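Local structure of penicillin-binding protein PbpB (Mycobacterium tuberculosis, 6KGU) at residues Asp27-Thr32 with Leu195-Asp200; Ala134-Gly139 with Leu234-Asp239; Leu256-Val261 with Val356-Glu361. The protein synthesises cross-linked peptidoglycan from lipid-linked intermediates during cell wall biogenesis and is a target of beta-lactam antibiotics, to which it binds. One frame throughout, in Å; residues are numbered along the deposited sequence.

Interaction 1: residues Asp27-Thr32 with Leu195-Asp200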
ATOM      1  N   ASP A  27       9.253   6.243  20.774  1.00 35.19           N
ATOM      2  CA  ASP A  27       8.108   5.804  21.561  1.00 34.65           C
ATOM      3  C   ASP A  27       8.065   4.281  21.594  1.00 36.04           C
ATOM      4  O   ASP A  27       8.090   3.628  20.548  1.00 37.12           O
ATOM      5  CB  ASP A  27       6.819   6.364  20.969  1.00 40.32           C
ATOM      6  CG  ASP A  27       5.636   6.176  21.881  1.00 46.97           C
ATOM      7  OD1 ASP A  27       5.775   6.447  23.093  1.00 54.73           O
ATOM      8  OD2 ASP A  27       4.570   5.732  21.389  1.00 50.61           O
ATOM      9  N   ARG A  28       8.010   3.708  22.794  1.00 38.85           N
ATOM     10  CA  ARG A  28       8.196   2.268  22.928  1.00 39.11           C
ATOM     11  C   ARG A  28       6.979   1.505  22.424  1.00 39.86           C
ATOM     12  O   ARG A  28       5.837   1.849  22.738  1.00 37.15           O
ATOM     13  CB  ARG A  28       8.481   1.905  24.383  1.00 42.30           C
ATOM     14  CG  ARG A  28       9.819   2.452  24.892  1.00 42.72           C
ATOM     15  CD  ARG A  28      10.037   2.104  26.360  1.00 48.04           C
ATOM     16  NE  ARG A  28       8.992   2.661  27.217  1.00 45.68           N
ATOM     17  CZ  ARG A  28       8.886   2.418  28.520  1.00 53.35           C
ATOM     18  NH1 ARG A  28       9.761   1.612  29.125  1.00 44.04           N
ATOM     19  NH2 ARG A  28       7.903   2.978  29.218  1.00 53.38           N
ATOM     20  N   LEU A  29       7.233   0.469  21.629  1.00 38.18           N
ATOM     21  CA  LEU A  29       6.233  -0.522  21.255  1.00 33.39           C
ATOM     22  C   LEU A  29       6.376  -1.811  22.048  1.00 35.01           C
ATOM     23  O   LEU A  29       5.374  -2.424  22.420  1.00 31.22           O
ATOM     24  CB  LEU A  29       6.331  -0.824  19.753  1.00 36.43           C
ATOM     25  CG  LEU A  29       5.911   0.343  18.855  1.00 31.12           C
ATOM     26  CD1 LEU A  29       6.454   0.195  17.424  1.00 31.71           C
ATOM     27  CD2 LEU A  29       4.385   0.488  18.855  1.00 30.50           C
ATOM     28  N   ALA A  30       7.605  -2.237  22.323  1.00 33.67           N
ATOM     29  CA  ALA A  30       7.810  -3.444  23.099  1.00 31.88           C
ATOM     30  C   ALA A  30       9.082  -3.258  23.909  1.00 35.38           C
ATOM     31  O   ALA A  30      10.094  -2.807  23.371  1.00 32.61           O
ATOM     32  CB  ALA A  30       7.912  -4.682  22.197  1.00 33.89           C
ATOM     33  N   PHE A  31       9.026  -3.600  25.193  1.00 36.63           N
ATOM     34  CA  PHE A  31      10.203  -3.520  26.047  1.00 35.89           C
ATOM     35  C   PHE A  31      10.037  -4.512  27.187  1.00 41.87           C
ATOM     36  O   PHE A  31       8.928  -4.973  27.481  1.00 36.56           O
ATOM     37  CB  PHE A  31      10.425  -2.097  26.575  1.00 36.80           C
ATOM     38  CG  PHE A  31       9.379  -1.631  27.542  1.00 40.29           C
ATOM     39  CD1 PHE A  31       9.506  -1.885  28.905  1.00 40.30           C
ATOM     40  CD2 PHE A  31       8.277  -0.914  27.099  1.00 38.45           C
ATOM     41  CE1 PHE A  31       8.543  -1.456  29.800  1.00 39.24           C
ATOM     42  CE2 PHE A  31       7.307  -0.479  27.990  1.00 43.11           C
ATOM     43  CZ  PHE A  31       7.441  -0.745  29.343  1.00 43.77           C
ATOM     44  N   THR A  32      11.154  -4.833  27.835  1.00 35.98           N
ATOM     45  CA  THR A  32      11.193  -5.880  28.846  1.00 41.88           C
ATOM     46  C   THR A  32      11.373  -5.277  30.235  1.00 42.46           C
ATOM     47  O   THR A  32      12.104  -4.300  30.409  1.00 46.27           O
ATOM     48  CB  THR A  32      12.310  -6.871  28.526  1.00 42.17           C
ATOM     49  OG1 THR A  32      11.960  -7.603  27.342  1.00 40.50           O
ATOM     50  CG2 THR A  32      12.551  -7.848  29.680  1.00 43.70           C
ATOM     51  N   LEU A 195      11.958   1.536  14.431  1.00 31.07           N
ATOM     52  CA  LEU A 195      11.152   1.395  13.224  1.00 30.73           C
ATOM     53  C   LEU A 195      10.949   2.747  12.538  1.00 32.72           C
ATOM     54  O   LEU A 195      11.092   3.809  13.147  1.00 28.78           O
ATOM     55  CB  LEU A 195       9.789   0.778  13.549  1.00 26.99           C
ATOM     56  CG  LEU A 195       9.860  -0.562  14.297  1.00 33.00           C
ATOM     57  CD1 LEU A 195       8.482  -1.106  14.603  1.00 29.16           C
ATOM     58  CD2 LEU A 195      10.660  -1.577  13.475  1.00 28.58           C
ATOM     59  N   THR A 196      10.592   2.691  11.253  1.00 28.96           N
ATOM     60  CA  THR A 196      10.156   3.894  10.549  1.00 28.24           C
ATOM     61  C   THR A 196       8.757   4.345  10.961  1.00 33.04           C
ATOM     62  O   THR A 196       8.370   5.470  10.622  1.00 27.61           O
ATOM     63  CB  THR A 196      10.189   3.655   9.034  1.00 31.54           C
ATOM     64  OG1 THR A 196       9.362   2.527   8.710  1.00 31.52           O
ATOM     65  CG2 THR A 196      11.610   3.376   8.559  1.00 25.90           C
ATOM     66  N   LEU A 197       7.990   3.482  11.643  1.00 31.06           N
ATOM     67  CA  LEU A 197       6.631   3.816  12.056  1.00 28.96           C
ATOM     68  C   LEU A 197       6.593   5.086  12.894  1.00 32.73           C
ATOM     69  O   LEU A 197       7.493   5.359  13.694  1.00 34.53           O
ATOM     70  CB  LEU A 197       5.999   2.679  12.877  1.00 25.65           C
ATOM     71  CG  LEU A 197       5.757   1.319  12.210  1.00 29.07           C
ATOM     72  CD1 LEU A 197       5.063   0.351  13.190  1.00 27.11           C
ATOM     73  CD2 LEU A 197       4.941   1.451  10.903  1.00 24.52           C
ATOM     74  N   ASP A 198       5.528   5.850  12.712  1.00 27.69           N
ATOM     75  CA  ASP A 198       5.164   6.948  13.592  1.00 31.86           C
ATOM     76  C   ASP A 198       3.925   6.490  14.350  1.00 31.56           C
ATOM     77  O   ASP A 198       2.856   6.332  13.753  1.00 31.52           O
ATOM     78  CB  ASP A 198       4.914   8.218  12.780  1.00 30.30           C
ATOM     79  CG  ASP A 198       4.512   9.406  13.637  1.00 37.48           C
ATOM     80  OD1 ASP A 198       3.684   9.247  14.547  1.00 36.41           O
ATOM     81  OD2 ASP A 198       5.023  10.508  13.378  1.00 36.99           O
ATOM     82  N   ASN A 199       4.068   6.300  15.666  1.00 35.32           N
ATOM     83  CA  ASN A 199       2.994   5.708  16.460  1.00 31.69           C
ATOM     84  C   ASN A 199       1.721   6.536  16.408  1.00 33.77           C
ATOM     85  O   ASN A 199       0.629   5.970  16.450  1.00 30.79           O
ATOM     86  CB  ASN A 199       3.446   5.510  17.906  1.00 32.10           C
ATOM     87  CG  ASN A 199       4.307   4.257  18.078  1.00 40.97           C
ATOM     88  OD1 ASN A 199       4.525   3.505  17.120  1.00 36.07           O
ATOM     89  ND2 ASN A 199       4.793   4.028  19.291  1.00 34.77           N
ATOM     90  N   ASP A 200       1.830   7.863  16.299  1.00 32.25           N
ATOM     91  CA  ASP A 200       0.635   8.691  16.189  1.00 34.38           C
ATOM     92  C   ASP A 200      -0.087   8.427  14.873  1.00 31.58           C
ATOM     93  O   ASP A 200      -1.307   8.244  14.843  1.00 30.93           O
ATOM     94  CB  ASP A 200       0.995  10.176  16.301  1.00 38.71           C
ATOM     95  CG  ASP A 200       1.687  10.521  17.616  1.00 48.41           C
ATOM     96  OD1 ASP A 200       1.398   9.867  18.650  1.00 40.22           O
ATOM     97  OD2 ASP A 200       2.511  11.459  17.610  1.00 55.18           O
TER

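Interaction 2: residues Ala134-Gly139 with Leu234-Asp239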
ATOM      1  N   ALA A 134       0.114  -1.602  16.089  1.00 31.19           N
ATOM      2  CA  ALA A 134       1.150  -2.111  15.187  1.00 30.06           C
ATOM      3  C   ALA A 134       1.563  -3.544  15.533  1.00 28.77           C
ATOM      4  O   ALA A 134       2.685  -3.960  15.245  1.00 27.79           O
ATOM      5  CB  ALA A 134       2.383  -1.193  15.182  1.00 26.87           C
ATOM      6  N   ALA A 135       0.658  -4.325  16.141  1.00 26.68           N
ATOM      7  CA  ALA A 135       1.016  -5.700  16.477  1.00 27.70           C
ATOM      8  C   ALA A 135       1.193  -6.561  15.241  1.00 27.94           C
ATOM      9  O   ALA A 135       1.887  -7.580  15.311  1.00 30.95           O
ATOM     10  CB  ALA A 135      -0.039  -6.338  17.385  1.00 29.73           C
ATOM     11  N   ASN A 136       0.578  -6.182  14.118  1.00 25.06           N
ATOM     12  CA  ASN A 136       0.814  -6.908  12.865  1.00 29.44           C
ATOM     13  C   ASN A 136       2.290  -6.890  12.480  1.00 28.01           C
ATOM     14  O   ASN A 136       2.792  -7.845  11.866  1.00 27.02           O
ATOM     15  CB  ASN A 136      -0.034  -6.290  11.743  1.00 28.49           C
ATOM     16  CG  ASN A 136       0.081  -4.769  11.689  1.00 29.18           C
ATOM     17  OD1 ASN A 136      -0.119  -4.069  12.695  1.00 26.92           O
ATOM     18  ND2 ASN A 136       0.432  -4.253  10.518  1.00 28.05           N
ATOM     19  N   VAL A 137       2.982  -5.804  12.814  1.00 31.08           N
ATOM     20  CA  VAL A 137       4.406  -5.632  12.532  1.00 28.28           C
ATOM     21  C   VAL A 137       5.261  -6.161  13.678  1.00 27.73           C
ATOM     22  O   VAL A 137       6.165  -6.978  13.468  1.00 29.68           O
ATOM     23  CB  VAL A 137       4.686  -4.137  12.241  1.00 25.87           C
ATOM     24  CG1 VAL A 137       6.170  -3.818  12.347  1.00 25.57           C
ATOM     25  CG2 VAL A 137       4.139  -3.739  10.845  1.00 22.87           C
ATOM     26  N   VAL A 138       4.941  -5.736  14.903  1.00 24.88           N
ATOM     27  CA  VAL A 138       5.779  -6.017  16.066  1.00 27.60           C
ATOM     28  C   VAL A 138       5.785  -7.507  16.381  1.00 33.85           C
ATOM     29  O   VAL A 138       6.840  -8.097  16.645  1.00 30.25           O
ATOM     30  CB  VAL A 138       5.298  -5.196  17.280  1.00 31.26           C
ATOM     31  CG1 VAL A 138       5.887  -5.743  18.588  1.00 28.80           C
ATOM     32  CG2 VAL A 138       5.614  -3.717  17.105  1.00 30.21           C
ATOM     33  N   GLY A 139       4.604  -8.131  16.387  1.00 30.09           N
ATOM     34  CA  GLY A 139       4.481  -9.533  16.749  1.00 31.86           C
ATOM     35  C   GLY A 139       4.275  -9.769  18.236  1.00 33.02           C
ATOM     36  O   GLY A 139       3.730  -8.910  18.939  1.00 30.29           O
ATOM     37  N   LEU A 234       5.458   4.612   7.326  1.00 24.62           N
ATOM     38  CA  LEU A 234       5.001   5.408   8.469  1.00 26.83           C
ATOM     39  C   LEU A 234       3.820   4.770   9.197  1.00 26.93           C
ATOM     40  O   LEU A 234       3.631   5.008  10.395  1.00 31.56           O
ATOM     41  CB  LEU A 234       4.604   6.817   8.002  1.00 26.51           C
ATOM     42  CG  LEU A 234       5.683   7.689   7.334  1.00 32.02           C
ATOM     43  CD1 LEU A 234       5.188   9.118   7.126  1.00 29.84           C
ATOM     44  CD2 LEU A 234       6.984   7.690   8.155  1.00 32.23           C
ATOM     45  N   ALA A 235       3.004   3.992   8.495  1.00 28.80           N
ATOM     46  CA  ALA A 235       1.911   3.248   9.111  1.00 31.03           C
ATOM     47  C   ALA A 235       1.633   2.020   8.258  1.00 30.01           C
ATOM     48  O   ALA A 235       1.706   2.083   7.029  1.00 25.71           O
ATOM     49  CB  ALA A 235       0.631   4.092   9.244  1.00 23.91           C
ATOM     50  N   MET A 236       1.305   0.908   8.917  1.00 26.77           N
ATOM     51  CA  MET A 236       0.909  -0.309   8.212  1.00 27.45           C
ATOM     52  C   MET A 236      -0.089  -0.997   9.132  1.00 26.07           C
ATOM     53  O   MET A 236       0.271  -1.392  10.246  1.00 26.51           O
ATOM     54  CB  MET A 236       2.124  -1.200   7.913  1.00 25.20           C
ATOM     55  CG  MET A 236       1.829  -2.484   7.151  1.00 34.13           C
ATOM     56  SD  MET A 236       3.316  -3.471   6.776  1.00 30.71           S
ATOM     57  CE  MET A 236       3.891  -2.636   5.291  1.00 26.96           C
ATOM     58  N   ALA A 237      -1.336  -1.110   8.699  1.00 25.45           N
ATOM     59  CA  ALA A 237      -2.381  -1.582   9.598  1.00 28.67           C
ATOM     60  C   ALA A 237      -3.378  -2.476   8.880  1.00 27.64           C
ATOM     61  O   ALA A 237      -3.628  -2.335   7.680  1.00 27.44           O
ATOM     62  CB  ALA A 237      -3.136  -0.415  10.242  1.00 23.64           C
ATOM     63  N   ASN A 238      -3.953  -3.398   9.647  1.00 27.06           N
ATOM     64  CA  ASN A 238      -5.103  -4.169   9.217  1.00 25.61           C
ATOM     65  C   ASN A 238      -6.136  -4.136  10.329  1.00 27.39           C
ATOM     66  O   ASN A 238      -5.838  -3.749  11.461  1.00 26.63           O
ATOM     67  CB  ASN A 238      -4.720  -5.611   8.868  1.00 26.51           C
ATOM     68  CG  ASN A 238      -3.728  -6.179   9.842  1.00 29.01           C
ATOM     69  OD1 ASN A 238      -2.518  -6.195   9.577  1.00 28.18           O
ATOM     70  ND2 ASN A 238      -4.224  -6.634  10.999  1.00 29.46           N
ATOM     71  N   ASP A 239      -7.364  -4.524   9.988  1.00 30.62           N
ATOM     72  CA  ASP A 239      -8.410  -4.638  10.993  1.00 27.32           C
ATOM     73  C   ASP A 239      -8.174  -5.884  11.844  1.00 32.11           C
ATOM     74  O   ASP A 239      -7.405  -6.780  11.475  1.00 27.74           O
ATOM     75  CB  ASP A 239      -9.781  -4.725  10.324  1.00 29.88           C
ATOM     76  CG  ASP A 239     -10.000  -6.063   9.628  1.00 37.47           C
ATOM     77  OD1 ASP A 239      -9.326  -6.325   8.594  1.00 36.43           O
ATOM     78  OD2 ASP A 239     -10.853  -6.843  10.107  1.00 31.73           O
TER
HETATM   79  O   HOH W   1      -2.829  -3.245  12.388  1.00 27.93           O

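Interaction 3: residues Leu256-Val261 with Val356-Glu361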
ATOM      1  N   LEU A 256      -3.480 -12.353  13.286  1.00 25.57           N
ATOM      2  CA  LEU A 256      -2.168 -12.478  13.900  1.00 25.74           C
ATOM      3  C   LEU A 256      -1.031 -12.067  12.976  1.00 31.46           C
ATOM      4  O   LEU A 256       0.093 -11.892  13.451  1.00 31.20           O
ATOM      5  CB  LEU A 256      -1.922 -13.924  14.355  1.00 27.66           C
ATOM      6  CG  LEU A 256      -3.041 -14.666  15.102  1.00 38.93           C
ATOM      7  CD1 LEU A 256      -2.552 -16.008  15.640  1.00 36.80           C
ATOM      8  CD2 LEU A 256      -3.620 -13.832  16.213  1.00 33.76           C
ATOM      9  N   GLY A 257      -1.285 -11.951  11.670  1.00 28.00           N
ATOM     10  CA  GLY A 257      -0.230 -11.750  10.695  1.00 27.84           C
ATOM     11  C   GLY A 257      -0.218 -10.339  10.143  1.00 27.59           C
ATOM     12  O   GLY A 257      -0.589  -9.387  10.835  1.00 24.98           O
ATOM     13  N   ASN A 258       0.195 -10.181   8.892  1.00 26.15           N
ATOM     14  CA  ASN A 258       0.437  -8.855   8.321  1.00 28.45           C
ATOM     15  C   ASN A 258       0.035  -8.869   6.852  1.00 26.52           C
ATOM     16  O   ASN A 258       0.884  -8.841   5.952  1.00 28.43           O
ATOM     17  CB  ASN A 258       1.902  -8.456   8.528  1.00 25.81           C
ATOM     18  CG  ASN A 258       2.157  -6.982   8.275  1.00 31.74           C
ATOM     19  OD1 ASN A 258       1.236  -6.157   8.297  1.00 30.09           O
ATOM     20  ND2 ASN A 258       3.421  -6.641   8.036  1.00 29.48           N
ATOM     21  N   PRO A 259      -1.278  -8.910   6.575  1.00 26.28           N
ATOM     22  CA  PRO A 259      -1.763  -9.039   5.184  1.00 24.71           C
ATOM     23  C   PRO A 259      -1.231  -7.992   4.217  1.00 25.05           C
ATOM     24  O   PRO A 259      -1.133  -8.277   3.018  1.00 24.65           O
ATOM     25  CB  PRO A 259      -3.289  -8.884   5.325  1.00 27.03           C
ATOM     26  CG  PRO A 259      -3.596  -9.188   6.735  1.00 28.98           C
ATOM     27  CD  PRO A 259      -2.374  -8.842   7.557  1.00 27.69           C
ATOM     28  N   ALA A 260      -0.941  -6.774   4.693  1.00 26.84           N
ATOM     29  CA  ALA A 260      -0.395  -5.726   3.828  1.00 32.27           C
ATOM     30  C   ALA A 260       0.855  -6.184   3.081  1.00 31.04           C
ATOM     31  O   ALA A 260       1.165  -5.654   2.003  1.00 28.27           O
ATOM     32  CB  ALA A 260      -0.055  -4.472   4.652  1.00 22.39           C
ATOM     33  N   VAL A 261       1.597  -7.143   3.637  1.00 25.91           N
ATOM     34  CA  VAL A 261       2.771  -7.672   2.960  1.00 25.31           C
ATOM     35  C   VAL A 261       2.604  -9.126   2.553  1.00 28.23           C
ATOM     36  O   VAL A 261       3.273  -9.558   1.605  1.00 28.37           O
ATOM     37  CB  VAL A 261       4.054  -7.507   3.805  1.00 28.17           C
ATOM     38  CG1 VAL A 261       4.316  -6.037   4.127  1.00 26.27           C
ATOM     39  CG2 VAL A 261       4.005  -8.380   5.077  1.00 24.47           C
ATOM     40  N   VAL A 356      11.354  -5.073   2.397  1.00 30.28           N
ATOM     41  CA  VAL A 356      10.996  -4.098   3.434  1.00 29.53           C
ATOM     42  C   VAL A 356      11.532  -4.475   4.811  1.00 30.21           C
ATOM     43  O   VAL A 356      11.642  -3.608   5.692  1.00 34.43           O
ATOM     44  CB  VAL A 356       9.453  -3.922   3.467  1.00 29.75           C
ATOM     45  CG1 VAL A 356       8.775  -5.252   3.764  1.00 23.09           C
ATOM     46  CG2 VAL A 356       9.043  -2.871   4.490  1.00 26.01           C
ATOM     47  N   GLY A 357      11.882  -5.739   5.029  1.00 31.72           N
ATOM     48  CA  GLY A 357      12.347  -6.153   6.338  1.00 29.68           C
ATOM     49  C   GLY A 357      11.259  -6.694   7.241  1.00 37.46           C
ATOM     50  O   GLY A 357      11.341  -6.535   8.468  1.00 32.95           O
ATOM     51  N   LEU A 358      10.227  -7.305   6.673  1.00 27.64           N
ATOM     52  CA  LEU A 358       9.148  -7.888   7.449  1.00 28.93           C
ATOM     53  C   LEU A 358       8.993  -9.355   7.078  1.00 32.62           C
ATOM     54  O   LEU A 358       9.078  -9.697   5.895  1.00 32.35           O
ATOM     55  CB  LEU A 358       7.813  -7.145   7.194  1.00 30.25           C
ATOM     56  CG  LEU A 358       7.704  -5.727   7.777  1.00 32.98           C
ATOM     57  CD1 LEU A 358       6.520  -4.945   7.202  1.00 27.40           C
ATOM     58  CD2 LEU A 358       7.613  -5.802   9.290  1.00 27.27           C
ATOM     59  N   PRO A 359       8.757 -10.239   8.046  1.00 29.60           N
ATOM     60  CA  PRO A 359       8.617 -11.662   7.716  1.00 29.19           C
ATOM     61  C   PRO A 359       7.346 -11.938   6.924  1.00 32.90           C
ATOM     62  O   PRO A 359       6.326 -11.266   7.089  1.00 29.27           O
ATOM     63  CB  PRO A 359       8.570 -12.346   9.091  1.00 30.79           C
ATOM     64  CG  PRO A 359       8.050 -11.290  10.026  1.00 26.42           C
ATOM     65  CD  PRO A 359       8.514  -9.956   9.478  1.00 26.56           C
ATOM     66  N   GLY A 360       7.418 -12.944   6.048  1.00 34.64           N
ATOM     67  CA  GLY A 360       6.250 -13.395   5.311  1.00 32.00           C
ATOM     68  C   GLY A 360       5.841 -12.537   4.132  1.00 30.25           C
ATOM     69  O   GLY A 360       4.702 -12.659   3.662  1.00 26.63           O
ATOM     70  N   GLU A 361       6.728 -11.676   3.631  1.00 26.87           N
ATOM     71  CA  GLU A 361       6.376 -10.828   2.499  1.00 23.97           C
ATOM     72  C   GLU A 361       6.190 -11.670   1.237  1.00 33.64           C
ATOM     73  O   GLU A 361       7.062 -12.468   0.885  1.00 31.97           O
ATOM     74  CB  GLU A 361       7.448  -9.761   2.242  1.00 26.21           C
ATOM     75  CG  GLU A 361       7.006  -8.826   1.078  1.00 30.40           C
ATOM     76  CD  GLU A 361       8.061  -7.830   0.606  1.00 34.05           C
ATOM     77  OE1 GLU A 361       9.250  -7.977   0.955  1.00 32.95           O
ATOM     78  OE2 GLU A 361       7.679  -6.897  -0.136  1.00 31.58           O
TER
HETATM   79  O   HOH W   2       5.233  -8.991   8.545  1.00 29.68           O

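Interaction 1: residues Asp27-Thr32 with Leu195-Asp200
The Asp27 carboxylate and the Asn199 amide meet with their planes 73° apart, joined by one hydrogen bond from Asn199 ND2 to Asp27 OD2 at 2.7 Å. Its N-H...O angle of 169° makes it nearly straight. The acceptor lies almost in the amide plane, whereas the donor reaches OD2 on its anti side, tilted out of the carboxylate plane. Asp27 CG stands anti to the backbone N (chi1 -169°), which puts CG beside the carbonyl carbon, and from there OD2 extends to Asn199. Leu29 CD2 sits off the outer end of the Asn199 amide, 3.5 Å from OD1 and about as near to ND2, the two side chains running antiparallel. The second methyl of Leu29, CD1, packs on Leu195 CD1 at 3.7 Å, with Leu197 CD1 a more distant neighbour. Next to the contact, the Arg28 guanidinium lies against a face of Phe31, with NH1 3.2 Å above the ring plane and over its centre.

Asp23 ties the two segments together a second time: its carboxylate accepts from the backbone N of both Asp27 and Asn199. Asp198 OD1 accepts from Asp200 N, weakly, and from Ile201 N, the geometry of an N-cap at the start of helix 199-216. On the opposite segment Leu29 and Ala30 both pair with Ile21, forming a classic beta bulge in strand 28-36.

Interaction 2: residues Ala134-Gly139 with Leu234-Asp239
Asn136 and Val137 bring the short helix 135-138 against Met236, Ala237 and Asn238 of strand 233-238, its turn marked by Ala134 O, which accepts from Val137 N (3.1 Å) and Val138 N (2.9 Å). Asn136 carries the contact. Its ND2 donates to Met236 O at 2.9 Å with an N-H...O angle of 165°; the oxygen lies near the amide plane, but the donor sits 59° out of the carbonyl plane. A chi1 of 48° puts Asn136 CG between its own backbone N and carbonyl carbon, and from there the amide reaches Met236 O. Asn136 OD1 receives a weak hydrogen bond from a water at 2.8 Å, which accepts from Asn238 N at 3.0 Å, a second but indirect link to the strand. Asn238 lies alongside Asn136 pointing the other way, with its OD1 3.3 Å from Asn136 CB and the amide planes close to perpendicular. Its own ND2 is held by Asp239 O at 3.2 Å. Beyond this polar patch, Val137 CG2 packs on Met236 SD at 4.2 Å, the side chains nearly square to each other.

Met236 O is also reached by Gln202 NE2 of helix 199-216, whose Gln206 accepts from Ala134 N. Strand 233-238 is one of two edge strands, within this chain, of its antiparallel sheet; here it lies among helices 135-138, 199-216 and 259-262.

Interaction 3: residues Leu256-Val261 with Val356-Glu361
Val261, on the short helix 259-262, packs against Leu358, the first residue of a type II beta turn that runs to Glu361 within the penicillin-binding transpeptidase family region. Val261 CG1 approaches Leu358 CD1 to 3.9 Å, one side chain lying roughly perpendicular to the other. The same methyl, CD1, is also touched by the Asn258 amide, whose ND2 lies 3.6 Å away. Farther along the turn, Val261 O receives a CA-H...O contact from Glu361 CA at 3.5 Å, with an angle of 141° at the hydrogen. Gly360 occupies the third position of the turn with positive phi (78°).

Around this first shell, a backbone hydrogen bond to Ser362, just past the turn, holds the main chain of Val261, while Thr354 OG1 donates to Glu361 OE2 and holds that carboxylate. Leu358 and Val261 also both touch Met236 on strand 233-238, and Leu391 of helix 390-401 lies against Val261. Asn258 CG is anti to its backbone N (chi1 -166°), and from there the amide reaches Leu358. That amide is gripped at both ends: OD1 accepts from Asn136 ND2, and ND2 donates at 3.0 Å to a water that in turn donates to Pro359 O at 2.9 Å.

The three contacts form a chain of neighbours. The centres of interactions 1 and 2 are about 11 Å apart and those of 2 and 3 about 9 Å; those of 1 and 3 are about 17 Å apart, their nearest atoms about 7 Å. Interactions 1 and 2 cross in sequence, since 134-139 falls between 27-32 and 195-200 and 234-239 follows; Leu197 CD1 packs on Ala134 CB, and Asp198 N probably bonds to Leu234 O (3.1 Å). Interaction 3 comes last, helix 259-262 following strand 233-238, with Met236 SD 3.4 Å from Asn258 ND2. Interaction 2 has one segment in each family region, dimerisation and transpeptidase, so it joins them. All three lie away from the probable acyl-ester serine and the aztreonam pocket.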